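Local structure of Lpg2148(MvcA) (Legionella pneumophila subsp. pneumophila str. Philadelphia 1, 6K11) at residues A[176-179]-A[180-183]; A[278-281]-A[282-285]; A[368-371]-A[372-376]. The protein probably acts as a deamidase-related deubiquitinase, an effector through which the bacterium regulates the activity of the host ubiquitin-conjugating enzyme UBE2N. All coordinates share one frame; numbering follows the deposited sequence.

In the fold
Three single-helix contacts sample three separate parts of MvcA. Contact 1 lies on helix 176-185, inside the insertion domain and about 39 Å from the centre of the chain, the farthest of the three. Contact 2 belongs to helix 278-288, beside the antiparallel sheet that includes strand 228-238, and contact 3 to the C-terminal helix 358-381, which packs on helices 28-39 and 49-64. Their centres are about 52 Å (1 and 2), 56 Å (1 and 3) and 45 Å (2 and 3) apart, with contacts 2 and 3 on opposite sides of the chain's centre. None touches another, and their nearest atoms stay at least about 32 Å apart.

Contact 1. Residues A[176-179]-A[180-183]; sequences KKKC and TQLF
Lys178 and Gln181, three residues apart on one helix, run alongside each other and point the same way. The lysine ammonium donates to the amide oxygen of the glutamine, NZ to OE1 at 3.2 Å, meeting that oxygen 24° off the plane of its carbonyl. A bend at chi2 (60°) in the otherwise extended lysine chain brings CD past the same oxygen.

The lysine also crosses Leu182: CE of Lys178 lies 4.1 Å from CG of Leu182. Within the MvcA insertion domain, helix 176-185 is joined to helix 206-220 by the packing of Leu182 on Ala210 and Ile214 and by a salt bridge from the same ammonium to Glu213, which leaves Gln181 as its neutral partner.

Lys176 and Thr180, one turn apart, are likewise side by side, CG of the lysine 4.1 Å from OG1 of the threonine. The threonine hydroxyl sits beside its own backbone N (chi1 -64°), which directs OG1 back to within 3.0 Å of Lys176 O. OG1 is also hydrogen-bonded with Glu157 O, and its single proton cannot serve both oxygens. The backbone bond is separate, Thr180 N donating to Lys176 O at 2.9 Å. Phe183 N donates to Cys179 O at 2.7 Å, and with CG anti to the backbone N the Phe183 ring is carried outward, where Lys137 makes a cation-pi contact with it.

Contact 2. Residues A[278-281]-A[282-285]; sequences IDKY and IEKL
Ile278 O and Ile282 N, 2.9 Å apart, begin a run of four successive i to i+4 backbone hydrogen bonds that ends with Leu285 N on Tyr281 O and holds both segments in one regular alpha-helix.

The two isoleucines cross on the inner side of this helix. CG1 of Ile278 meets CD1 of Ile282 at 3.9 Å, while CD1 of Ile278 lies close to CG1 of its partner, so the ends of the two CG1 branches cross. With CG1 beside its backbone N (chi1 -68°), Ile282 lays that branch back over the carbonyl oxygen of Ile278, CG1 of Ile282 being 3.3 Å from Ile278 O.

Tyr281 and Leu285 form the second apolar pair: CE1 of the tyrosine is 3.8 Å from CD1 of the leucine, which approaches the ring obliquely. Helix 278-288 is amphipathic, and its apolar side packs against helix 104-111, where both isoleucines touch Leu110, against helix 294-305 and against strand 228-238 of the antiparallel sheet. Here the Tyr281 ring stacks with Phe304, meets Phe249 at an inclined angle and rests on Phe234 and Ile236.

The outer side is polar. Lys280 folds through three bends to bring NZ to OE1 of Glu283, a 3.0 Å salt bridge on the syn side of the carboxylate but 32° out of its plane. The other oxygen, OE2, pairs with Lys107 of helix 104-111, which gives the carboxylate two cationic partners and probably favours its ionised form.

Contact 3. Residues A[368-371]-A[372-376]; sequences RAKL and AMTEH
Lys370 O is gripped by two donors of a single residue, Thr374. The backbone N of Thr374 donates to Lys370 O at 2.9 Å, and its hydroxyl OG1 donates to the same oxygen, also at 2.9 Å. The two come from opposite faces of the Lys370 carbonyl plane, the hydroxyl standing 37° out of it rather than on a lone pair. A chi1 of -56° sets OG1 beside the threonine's own backbone N, aimed back down the helix at the preceding turn, while CG2 lies anti to that nitrogen.

The neighbouring acceptors are met in ordinary helical fashion: Arg368 O by Ala372 N, Ala369 O by Met373 N, and Leu371 O by Glu375 N at 2.9 Å with a nearly straight N-H (173°). Ala372 O in turn receives His376 N.

All of this lies within helix 358-381, the long C-terminal helix, which packs against helices 28-39 and 49-64. The small Ala372 rests on Glu29, Met373 reaches Val60 and Ser39, and Thr374 touches Val57.

Leu371 and Glu375 cross on an exposed side of the helix. The extended Glu375 chain passes over the leucine with OE1 of Glu375 3.2 Å from CD1 of Leu371, a close carbon-oxygen contact, not a hydrogen bond. Polar ends that lead away from the other segment find partners farther off: NH1 of Arg368 bonds to Asn364 OD1 one turn earlier, and NE2 of His376 bonds to Glu37 of helix 28-39.

Contact 1. Residues A[176-179]-A[180-183]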
loop_
_atom_site.group_PDB
_atom_site.type_symbol
_atom_site.label_atom_id
_atom_site.label_comp_id
_atom_site.label_asym_id
_atom_site.label_seq_id
_atom_site.Cartn_x
_atom_site.Cartn_y
_atom_site.Cartn_z
ATOM N N LYS A 176 -12.407 33.022 16.858
ATOM C CA LYS A 176 -13.132 33.639 15.740
ATOM C C LYS A 176 -12.574 35.015 15.371
ATOM O O LYS A 176 -12.419 35.333 14.184
ATOM C CB LYS A 176 -14.618 33.764 16.071
ATOM C CG LYS A 176 -15.396 34.641 15.091
ATOM C CD LYS A 176 -16.816 34.112 14.869
ATOM C CE LYS A 176 -17.725 35.149 14.228
ATOM N NZ LYS A 176 -18.483 35.930 15.250
ATOM N N LYS A 177 -12.280 35.848 16.367
ATOM C CA LYS A 177 -11.762 37.184 16.079
ATOM C C LYS A 177 -10.471 37.133 15.268
ATOM O O LYS A 177 -10.293 37.905 14.316
ATOM C CB LYS A 177 -11.536 37.940 17.386
ATOM C CG LYS A 177 -11.071 39.374 17.220
ATOM C CD LYS A 177 -11.486 40.196 18.440
ATOM C CE LYS A 177 -11.081 41.653 18.291
ATOM N NZ LYS A 177 -11.794 42.521 19.284
ATOM N N LYS A 178 -9.553 36.245 15.642
ATOM C CA LYS A 178 -8.254 36.170 14.976
ATOM C C LYS A 178 -8.375 35.582 13.572
ATOM O O LYS A 178 -7.723 36.061 12.633
ATOM C CB LYS A 178 -7.285 35.331 15.818
ATOM C CG LYS A 178 -5.970 35.008 15.126
ATOM C CD LYS A 178 -5.218 36.263 14.748
ATOM C CE LYS A 178 -3.745 35.959 14.507
ATOM N NZ LYS A 178 -2.960 37.193 14.213
ATOM N N CYS A 179 -9.184 34.528 13.418
ATOM C CA CYS A 179 -9.439 33.965 12.095
ATOM C C CYS A 179 -10.016 35.014 11.157
ATOM O O CYS A 179 -9.605 35.118 9.995
ATOM C CB CYS A 179 -10.392 32.783 12.204
ATOM S SG CYS A 179 -9.650 31.376 13.014
ATOM N N THR A 180 -10.999 35.783 11.644
ATOM C CA THR A 180 -11.571 36.859 10.841
ATOM C C THR A 180 -10.490 37.827 10.381
ATOM O O THR A 180 -10.484 38.270 9.223
ATOM C CB THR A 180 -12.647 37.597 11.641
ATOM O OG1 THR A 180 -13.738 36.708 11.919
ATOM C CG2 THR A 180 -13.182 38.789 10.851
ATOM N N GLN A 181 -9.550 38.144 11.267
ATOM C CA GLN A 181 -8.473 39.058 10.903
ATOM C C GLN A 181 -7.576 38.464 9.820
ATOM O O GLN A 181 -7.282 39.117 8.811
ATOM C CB GLN A 181 -7.678 39.414 12.157
ATOM C CG GLN A 181 -6.552 40.385 11.919
ATOM C CD GLN A 181 -5.283 39.674 11.555
ATOM O OE1 GLN A 181 -4.900 38.708 12.212
ATOM N NE2 GLN A 181 -4.622 40.131 10.497
ATOM N N LEU A 182 -7.107 37.230 10.023
ATOM C CA LEU A 182 -6.269 36.574 9.018
ATOM C C LEU A 182 -7.016 36.412 7.704
ATOM O O LEU A 182 -6.432 36.568 6.624
ATOM C CB LEU A 182 -5.816 35.196 9.525
ATOM C CG LEU A 182 -4.820 35.114 10.674
ATOM C CD1 LEU A 182 -4.759 33.676 11.231
ATOM C CD2 LEU A 182 -3.456 35.572 10.213
ATOM N N PHE A 183 -8.313 36.092 7.783
ATOM C CA PHE A 183 -9.124 35.892 6.585
ATOM C C PHE A 183 -9.131 37.147 5.721
ATOM O O PHE A 183 -8.902 37.086 4.503
ATOM C CB PHE A 183 -10.541 35.496 7.000
ATOM C CG PHE A 183 -11.488 35.229 5.858
ATOM C CD1 PHE A 183 -12.236 36.257 5.304
ATOM C CD2 PHE A 183 -11.668 33.945 5.373
ATOM C CE1 PHE A 183 -13.127 36.015 4.277
ATOM C CE2 PHE A 183 -12.561 33.694 4.346
ATOM C CZ PHE A 183 -13.294 34.735 3.799
#

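Contact 2. Residues A[278-281]-A[282-285]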
loop_
_atom_site.group_PDB
_atom_site.type_symbol
_atom_site.label_atom_id
_atom_site.label_comp_id
_atom_site.label_asym_id
_atom_site.label_seq_id
_atom_site.Cartn_x
_atom_site.Cartn_y
_atom_site.Cartn_z
ATOM N N ILE A 278 20.888 -10.962 1.972
ATOM C CA ILE A 278 19.975 -10.224 2.849
ATOM C C ILE A 278 20.655 -8.996 3.452
ATOM O O ILE A 278 20.014 -7.952 3.648
ATOM C CB ILE A 278 19.414 -11.153 3.941
ATOM C CG1 ILE A 278 18.400 -10.408 4.822
ATOM C CG2 ILE A 278 20.549 -11.752 4.787
ATOM C CD1 ILE A 278 17.237 -9.776 4.037
ATOM N N ASP A 279 21.956 -9.096 3.760
ATOM C CA ASP A 279 22.659 -7.962 4.359
ATOM C C ASP A 279 22.680 -6.773 3.406
ATOM O O ASP A 279 22.342 -5.650 3.795
ATOM C CB ASP A 279 24.086 -8.359 4.749
ATOM C CG ASP A 279 24.133 -9.342 5.907
ATOM O OD1 ASP A 279 23.278 -9.260 6.815
ATOM O OD2 ASP A 279 25.046 -10.194 5.912
ATOM N N LYS A 280 23.065 -7.008 2.147
ATOM C CA LYS A 280 23.067 -5.940 1.150
ATOM C C LYS A 280 21.667 -5.392 0.902
ATOM O O LYS A 280 21.495 -4.177 0.744
ATOM C CB LYS A 280 23.671 -6.436 -0.164
ATOM C CG LYS A 280 24.048 -5.305 -1.126
ATOM C CD LYS A 280 25.199 -4.470 -0.563
ATOM C CE LYS A 280 26.423 -5.341 -0.268
ATOM N NZ LYS A 280 27.021 -5.094 1.080
ATOM N N TYR A 281 20.658 -6.272 0.829
ATOM C CA TYR A 281 19.277 -5.802 0.687
ATOM C C TYR A 281 18.899 -4.864 1.832
ATOM O O TYR A 281 18.345 -3.782 1.606
ATOM C CB TYR A 281 18.297 -6.988 0.610
ATOM C CG TYR A 281 16.893 -6.617 0.106
ATOM C CD1 TYR A 281 15.909 -6.179 0.989
ATOM C CD2 TYR A 281 16.558 -6.711 -1.248
ATOM C CE1 TYR A 281 14.631 -5.834 0.552
ATOM C CE2 TYR A 281 15.264 -6.369 -1.700
ATOM C CZ TYR A 281 14.312 -5.929 -0.787
ATOM O OH TYR A 281 13.033 -5.572 -1.210
ATOM N N ILE A 282 19.204 -5.252 3.073
ATOM C CA ILE A 282 18.852 -4.397 4.208
ATOM C C ILE A 282 19.608 -3.074 4.137
ATOM O O ILE A 282 19.052 -2.003 4.418
ATOM C CB ILE A 282 19.111 -5.127 5.541
ATOM C CG1 ILE A 282 18.136 -6.286 5.717
ATOM C CG2 ILE A 282 18.969 -4.162 6.707
ATOM C CD1 ILE A 282 18.424 -7.131 6.941
ATOM N N GLU A 283 20.885 -3.125 3.757
ATOM C CA GLU A 283 21.667 -1.897 3.691
ATOM C C GLU A 283 21.053 -0.910 2.715
ATOM O O GLU A 283 20.973 0.290 3.003
ATOM C CB GLU A 283 23.110 -2.220 3.305
ATOM C CG GLU A 283 23.887 -2.874 4.445
ATOM C CD GLU A 283 25.181 -3.497 3.969
ATOM O OE1 GLU A 283 25.676 -3.083 2.892
ATOM O OE2 GLU A 283 25.694 -4.401 4.670
ATOM N N LYS A 284 20.582 -1.402 1.566
ATOM C CA LYS A 284 19.965 -0.513 0.588
ATOM C C LYS A 284 18.628 0.026 1.082
ATOM O O LYS A 284 18.268 1.170 0.769
ATOM C CB LYS A 284 19.802 -1.243 -0.744
ATOM C CG LYS A 284 21.078 -1.281 -1.584
ATOM C CD LYS A 284 20.737 -1.408 -3.074
ATOM C CE LYS A 284 21.913 -1.037 -3.966
ATOM N NZ LYS A 284 21.688 -1.471 -5.381
ATOM N N LEU A 285 17.879 -0.775 1.845
ATOM C CA LEU A 285 16.656 -0.275 2.474
ATOM C C LEU A 285 16.968 0.870 3.425
ATOM O O LEU A 285 16.260 1.881 3.454
ATOM C CB LEU A 285 15.940 -1.394 3.234
ATOM C CG LEU A 285 15.142 -2.418 2.434
ATOM C CD1 LEU A 285 14.406 -3.381 3.391
ATOM C CD2 LEU A 285 14.175 -1.740 1.493
#

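Contact 3. Residues A[368-371]-A[372-376]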
loop_
_atom_site.group_PDB
_atom_site.type_symbol
_atom_site.label_atom_id
_atom_site.label_comp_id
_atom_site.label_asym_id
_atom_site.label_seq_id
_atom_site.Cartn_x
_atom_site.Cartn_y
_atom_site.Cartn_z
ATOM N N ARG A 368 -17.284 -17.503 -13.436
ATOM C CA ARG A 368 -18.276 -17.703 -12.385
ATOM C C ARG A 368 -18.416 -16.468 -11.505
ATOM O O ARG A 368 -19.517 -16.175 -11.039
ATOM C CB ARG A 368 -17.923 -18.937 -11.538
ATOM C CG ARG A 368 -18.036 -20.252 -12.312
ATOM C CD ARG A 368 -17.216 -21.386 -11.680
ATOM N NE ARG A 368 -17.586 -21.654 -10.291
ATOM C CZ ARG A 368 -17.082 -22.655 -9.576
ATOM N NH1 ARG A 368 -16.192 -23.478 -10.126
ATOM N NH2 ARG A 368 -17.460 -22.834 -8.317
ATOM N N ALA A 369 -17.330 -15.716 -11.280
ATOM C CA ALA A 369 -17.445 -14.474 -10.516
ATOM C C ALA A 369 -18.249 -13.430 -11.282
ATOM O O ALA A 369 -19.045 -12.687 -10.692
ATOM C CB ALA A 369 -16.054 -13.925 -10.168
ATOM N N LYS A 370 -18.054 -13.358 -12.600
ATOM C CA LYS A 370 -18.819 -12.405 -13.412
ATOM C C LYS A 370 -20.308 -12.748 -13.413
ATOM O O LYS A 370 -21.162 -11.868 -13.255
ATOM C CB LYS A 370 -18.264 -12.387 -14.839
ATOM C CG LYS A 370 -19.020 -11.443 -15.808
ATOM C CD LYS A 370 -18.248 -11.302 -17.129
ATOM C CE LYS A 370 -18.715 -10.087 -17.935
ATOM N NZ LYS A 370 -17.911 -9.879 -19.186
ATOM N N LEU A 371 -20.637 -14.022 -13.612
ATOM C CA LEU A 371 -22.031 -14.442 -13.553
ATOM C C LEU A 371 -22.653 -14.107 -12.200
ATOM O O LEU A 371 -23.762 -13.563 -12.130
ATOM C CB LEU A 371 -22.122 -15.936 -13.841
ATOM C CG LEU A 371 -23.536 -16.481 -13.684
ATOM C CD1 LEU A 371 -24.418 -15.926 -14.808
ATOM C CD2 LEU A 371 -23.541 -17.998 -13.665
ATOM N N ALA A 372 -21.951 -14.425 -11.109
ATOM C CA ALA A 372 -22.484 -14.138 -9.778
ATOM C C ALA A 372 -22.677 -12.641 -9.572
ATOM O O ALA A 372 -23.691 -12.199 -9.003
ATOM C CB ALA A 372 -21.558 -14.714 -8.705
ATOM N N MET A 373 -21.706 -11.842 -10.009
ATOM C CA MET A 373 -21.833 -10.392 -9.904
ATOM C C MET A 373 -23.058 -9.897 -10.668
ATOM O O MET A 373 -23.848 -9.094 -10.147
ATOM C CB MET A 373 -20.556 -9.713 -10.425
ATOM C CG MET A 373 -20.567 -8.183 -10.309
ATOM S SD MET A 373 -19.119 -7.321 -11.010
ATOM C CE MET A 373 -19.672 -5.618 -10.854
ATOM N N THR A 374 -23.235 -10.370 -11.905
ATOM C CA THR A 374 -24.325 -9.877 -12.745
ATOM C C THR A 374 -25.683 -10.274 -12.172
ATOM O O THR A 374 -26.600 -9.450 -12.075
ATOM C CB THR A 374 -24.176 -10.415 -14.167
ATOM O OG1 THR A 374 -22.883 -10.061 -14.684
ATOM C CG2 THR A 374 -25.252 -9.830 -15.065
ATOM N N GLU A 375 -25.829 -11.544 -11.784
ATOM C CA GLU A 375 -27.104 -11.995 -11.238
ATOM C C GLU A 375 -27.416 -11.297 -9.916
ATOM O O GLU A 375 -28.566 -10.914 -9.666
ATOM C CB GLU A 375 -27.088 -13.520 -11.094
ATOM C CG GLU A 375 -26.928 -14.224 -12.449
ATOM C CD GLU A 375 -27.013 -15.747 -12.382
ATOM O OE1 GLU A 375 -27.325 -16.376 -13.428
ATOM O OE2 GLU A 375 -26.754 -16.320 -11.296
ATOM N N HIS A 376 -26.399 -11.081 -9.075
ATOM C CA HIS A 376 -26.629 -10.410 -7.799
ATOM C C HIS A 376 -27.036 -8.954 -8.008
ATOM O O HIS A 376 -27.930 -8.441 -7.320
ATOM C CB HIS A 376 -25.376 -10.515 -6.923
ATOM C CG HIS A 376 -25.630 -10.321 -5.458
ATOM N ND1 HIS A 376 -26.671 -10.939 -4.791
ATOM C CD2 HIS A 376 -24.983 -9.572 -4.531
ATOM C CE1 HIS A 376 -26.645 -10.585 -3.517
ATOM N NE2 HIS A 376 -25.634 -9.758 -3.332
#